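Local coordinates for adhesin competence repressor (Streptococcus pyogenes serotype M3, PDB 5JLU), which acts as a zinc-responsive transcription regulator of the MarR family that binds DNA through a winged helix-turn-helix domain, at residues T112-H115 against D116-L119; L11-L14 against V15-I18. All coordinates share one frame; numbering follows the deposited sequence.

Interaction 1 (T112-H115 against D116-L119); sequences THHH and DETL. With ZN (zinc ion), chain B.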
loop_
_atom_site.group_PDB
_atom_site.type_symbol
_atom_site.label_atom_id
_atom_site.label_comp_id
_atom_site.label_asym_id
_atom_site.label_seq_id
_atom_site.Cartn_x
_atom_site.Cartn_y
_atom_site.Cartn_z
ATOM N N THR A 112 8.123 14.506 -2.645
ATOM C CA THR A 112 8.748 14.790 -1.369
ATOM C C THR A 112 7.915 15.732 -0.520
ATOM O O THR A 112 7.919 15.642 0.707
ATOM C CB THR A 112 10.139 15.356 -1.576
ATOM O OG1 THR A 112 10.984 14.331 -2.063
ATOM C CG2 THR A 112 10.773 15.908 -0.302
ATOM N N HIS A 113 7.190 16.620 -1.173
ATOM C CA HIS A 113 6.421 17.640 -0.472
ATOM C C HIS A 113 5.153 17.009 0.073
ATOM O O HIS A 113 4.743 17.316 1.201
ATOM C CB HIS A 113 6.156 18.868 -1.387
ATOM C CG HIS A 113 5.119 19.805 -0.840
ATOM N ND1 HIS A 113 5.372 20.692 0.195
ATOM C CD2 HIS A 113 3.810 19.941 -1.141
ATOM C CE1 HIS A 113 4.265 21.338 0.493
ATOM N NE2 HIS A 113 3.305 20.907 -0.310
ATOM N N HIS A 114 4.531 16.114 -0.695
ATOM C CA HIS A 114 3.397 15.307 -0.171
ATOM C C HIS A 114 3.763 14.408 1.040
ATOM O O HIS A 114 2.930 14.217 1.923
ATOM C CB HIS A 114 2.741 14.451 -1.281
ATOM C CG HIS A 114 1.929 15.252 -2.272
ATOM N ND1 HIS A 114 1.057 14.666 -3.169
ATOM C CD2 HIS A 114 1.839 16.591 -2.484
ATOM C CE1 HIS A 114 0.473 15.606 -3.894
ATOM N NE2 HIS A 114 0.928 16.783 -3.495
ATOM N N HIS A 115 4.976 13.845 1.067
ATOM C CA HIS A 115 5.498 13.150 2.252
ATOM C C HIS A 115 5.634 14.102 3.467
ATOM O O HIS A 115 5.290 13.699 4.581
ATOM C CB HIS A 115 6.771 12.315 1.969
ATOM C CG HIS A 115 6.427 10.987 1.378
ATOM N ND1 HIS A 115 6.020 9.912 2.155
ATOM C CD2 HIS A 115 6.285 10.594 0.085
ATOM C CE1 HIS A 115 5.648 8.922 1.373
ATOM N NE2 HIS A 115 5.849 9.288 0.115
ATOM N N ASP A 116 6.107 15.323 3.218
ATOM C CA ASP A 116 6.263 16.312 4.268
ATOM C C ASP A 116 4.903 16.657 4.834
ATOM O O ASP A 116 4.717 16.624 6.044
ATOM C CB ASP A 116 6.999 17.561 3.794
ATOM C CG ASP A 116 8.457 17.287 3.479
ATOM O OD1 ASP A 116 9.060 16.445 4.148
ATOM O OD2 ASP A 116 9.020 17.907 2.562
ATOM N N GLU A 117 3.911 16.845 3.989
ATOM C CA GLU A 117 2.599 17.144 4.526
ATOM C C GLU A 117 2.058 15.995 5.313
ATOM O O GLU A 117 1.442 16.234 6.349
ATOM C CB GLU A 117 1.617 17.596 3.447
ATOM C CG GLU A 117 2.040 18.949 2.836
ATOM C CD GLU A 117 1.209 19.418 1.616
ATOM O OE1 GLU A 117 0.585 18.591 0.879
ATOM O OE2 GLU A 117 1.212 20.659 1.378
ATOM N N THR A 118 2.293 14.756 4.875
ATOM C CA THR A 118 1.699 13.632 5.604
ATOM C C THR A 118 2.376 13.494 7.009
ATOM O O THR A 118 1.754 12.987 7.905
ATOM C CB THR A 118 1.811 12.276 4.875
ATOM O OG1 THR A 118 3.195 11.949 4.746
ATOM C CG2 THR A 118 1.198 12.312 3.474
ATOM N N LEU A 119 3.655 13.831 7.142
ATOM C CA LEU A 119 4.323 13.884 8.414
ATOM C C LEU A 119 3.598 14.785 9.432
ATOM O O LEU A 119 3.462 14.417 10.598
ATOM C CB LEU A 119 5.794 14.329 8.261
ATOM C CG LEU A 119 6.720 13.366 7.582
ATOM C CD1 LEU A 119 8.093 13.984 7.488
ATOM C CD2 LEU A 119 6.823 12.061 8.370
HETATM ZN ZN ZN B . 5.741 7.955 -1.513
HETATM O O HOH W 1 4.822 6.405 -0.295
HETATM O O HOH W 2 5.238 6.717 -3.261
HETATM O O HOH W 3 3.864 8.697 -1.687
#
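H115 O takes two donors, L119 N and T118 OG1, while the side chain of H115 binds a zinc ion. The backbone N of L119 lies 3.0 Å from H115 O, and OG1 of T118 lies 2.7 Å from it. Both donors come from the same face of the carbonyl plane. The T118 hydroxyl can reach it because OG1 sits between the backbone N and the carbonyl carbon (chi1 63°). The imidazole of H115 binds zinc through NE2 at 2.1 Å. Three waters and two further protein ligands, H45 and H111, complete the site. ND1 of H115 is hydrogen-bonded to D12 OD1 of the second subunit. Together with the zinc bond, this probably fixes the rotation of the ring. On another flank of the helix, E117 packs against H113. Its CG lies over one face of the imidazole in a CH-pi contact, 4.2 Å from the ring centroid. E117 OE2 stands 2.7 Å from H113 NE2, with ring and carboxylate planes 60° apart. The whole contact is one stretch of helix 105-127. T112 and H115 touch M48 of helix 41-52, while T118 and L119 pack on D12 of the second subunit.

Interaction 2 (L11-L14 against V15-I18); sequences LDNL and VNTI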
loop_
_atom_site.group_PDB
_atom_site.type_symbol
_atom_site.label_atom_id
_atom_site.label_comp_id
_atom_site.label_asym_id
_atom_site.label_seq_id
_atom_site.Cartn_x
_atom_site.Cartn_y
_atom_site.Cartn_z
ATOM N N LEU A 11 -6.001 -4.367 12.097
ATOM C CA LEU A 11 -4.746 -4.201 11.410
ATOM C C LEU A 11 -4.894 -4.580 9.919
ATOM O O LEU A 11 -4.360 -3.886 9.067
ATOM C CB LEU A 11 -3.609 -4.992 12.011
ATOM C CG LEU A 11 -2.873 -4.481 13.224
ATOM C CD1 LEU A 11 -1.830 -5.500 13.660
ATOM C CD2 LEU A 11 -2.192 -3.176 12.867
ATOM N N ASP A 12 -5.611 -5.675 9.633
ATOM C CA ASP A 12 -5.836 -6.158 8.285
ATOM C C ASP A 12 -6.500 -5.025 7.499
ATOM O O ASP A 12 -6.024 -4.678 6.401
ATOM C CB ASP A 12 -6.726 -7.392 8.328
ATOM C CG ASP A 12 -6.908 -8.068 6.954
ATOM O OD1 ASP A 12 -5.916 -8.311 6.245
ATOM O OD2 ASP A 12 -8.055 -8.387 6.602
ATOM N N ASN A 13 -7.514 -4.397 8.105
ATOM C CA ASN A 13 -8.222 -3.260 7.491
ATOM C C ASN A 13 -7.354 -2.058 7.350
ATOM O O ASN A 13 -7.480 -1.376 6.372
ATOM C CB ASN A 13 -9.532 -2.903 8.179
ATOM C CG ASN A 13 -10.543 -4.048 8.112
ATOM O OD1 ASN A 13 -10.621 -4.758 7.119
ATOM N ND2 ASN A 13 -11.321 -4.223 9.163
ATOM N N LEU A 14 -6.424 -1.848 8.266
ATOM C CA LEU A 14 -5.509 -0.723 8.155
ATOM C C LEU A 14 -4.634 -0.925 6.939
ATOM O O LEU A 14 -4.521 -0.058 6.115
ATOM C CB LEU A 14 -4.698 -0.555 9.421
ATOM C CG LEU A 14 -3.698 0.599 9.446
ATOM C CD1 LEU A 14 -4.370 1.958 9.313
ATOM C CD2 LEU A 14 -2.953 0.507 10.757
ATOM N N VAL A 15 -4.051 -2.102 6.792
ATOM C CA VAL A 15 -3.263 -2.374 5.615
ATOM C C VAL A 15 -4.062 -2.180 4.275
ATOM O O VAL A 15 -3.530 -1.641 3.255
ATOM C CB VAL A 15 -2.617 -3.758 5.781
ATOM C CG1 VAL A 15 -1.877 -4.231 4.542
ATOM C CG2 VAL A 15 -1.652 -3.743 6.947
ATOM N N ASN A 16 -5.336 -2.600 4.282
ATOM C CA ASN A 16 -6.150 -2.539 3.082
ATOM C C ASN A 16 -6.462 -1.134 2.720
ATOM O O ASN A 16 -6.455 -0.827 1.496
ATOM C CB ASN A 16 -7.492 -3.351 3.210
ATOM C CG ASN A 16 -7.249 -4.856 3.246
ATOM O OD1 ASN A 16 -6.163 -5.352 2.858
ATOM N ND2 ASN A 16 -8.206 -5.580 3.733
ATOM N N THR A 17 -6.742 -0.301 3.734
ATOM C CA THR A 17 -7.070 1.092 3.464
ATOM C C THR A 17 -5.833 1.815 2.954
ATOM O O THR A 17 -5.929 2.582 1.964
ATOM C CB THR A 17 -7.831 1.878 4.595
ATOM O OG1 THR A 17 -6.971 2.796 5.234
ATOM C CG2 THR A 17 -8.496 1.037 5.534
ATOM N N ILE A 18 -4.661 1.471 3.453
ATOM C CA ILE A 18 -3.420 2.026 2.825
ATOM C C ILE A 18 -3.308 1.599 1.382
ATOM O O ILE A 18 -3.044 2.413 0.524
ATOM C CB ILE A 18 -2.144 1.669 3.591
ATOM C CG1 ILE A 18 -2.103 2.453 4.919
ATOM C CG2 ILE A 18 -0.863 1.941 2.775
ATOM C CD1 ILE A 18 -1.233 1.776 5.936
HETATM O O HOH W 4 -8.937 -8.572 3.978
#
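Buried L11, L14 and I18 form the packed side of this helical turn, while D12 and N16 form a polar side at the dimer interface. The packing is close where CG2 of V15 rests 3.4 Å from L11 O. The same oxygen accepts the backbone N of V15 at 2.9 Å. One turn on, L14 O accepts the N of I18 at 3.1 Å. CG1 of I18 is anti to its own carbonyl carbon (chi1 -71°), which brings it 3.7 Å from L14 O. CG of L14 and CD1 of I18 make a modest apolar contact at 4.4 Å. The polar side is looser. OD2 of D12 and ND2 of N16 are 4.0 Å apart, with their planes turned 69° from each other. A water bridges them: it donates to D12 OD2 at 2.8 Å and accepts from N16 ND2 at 3.1 Å. The other carboxylate oxygen, OD1, is taken up by H115 of the second subunit. N13 is the solvent-facing residue of the turn. Helix 7-23 lies between helix 131-149 of its own chain and the second subunit. L11 packs on F140 and F144 of helix 131-149, V15 on F144, and I18 on L148 of the second subunit.

Overall arrangement
Interaction 1 is a surface contact on helix 105-127; interaction 2 is partly buried on helix 7-23. Within one chain they do not touch, and their nearest atoms are about 10 Å apart. The dimer joins them: D12 of one subunit bonds to H115 of the other, so a residue of interaction 2 is a second-shell partner of a zinc ligand in interaction 1. N16 packs against H45 of the same site across the interface. The chemistry follows the place. Residues 112-119 gather histidines, carboxylates and a metal, whereas residues 11-18 pair an aliphatic side with a polar side. The D12-H115 bond across the dimer is consistent with zinc sensing being coupled to the interface.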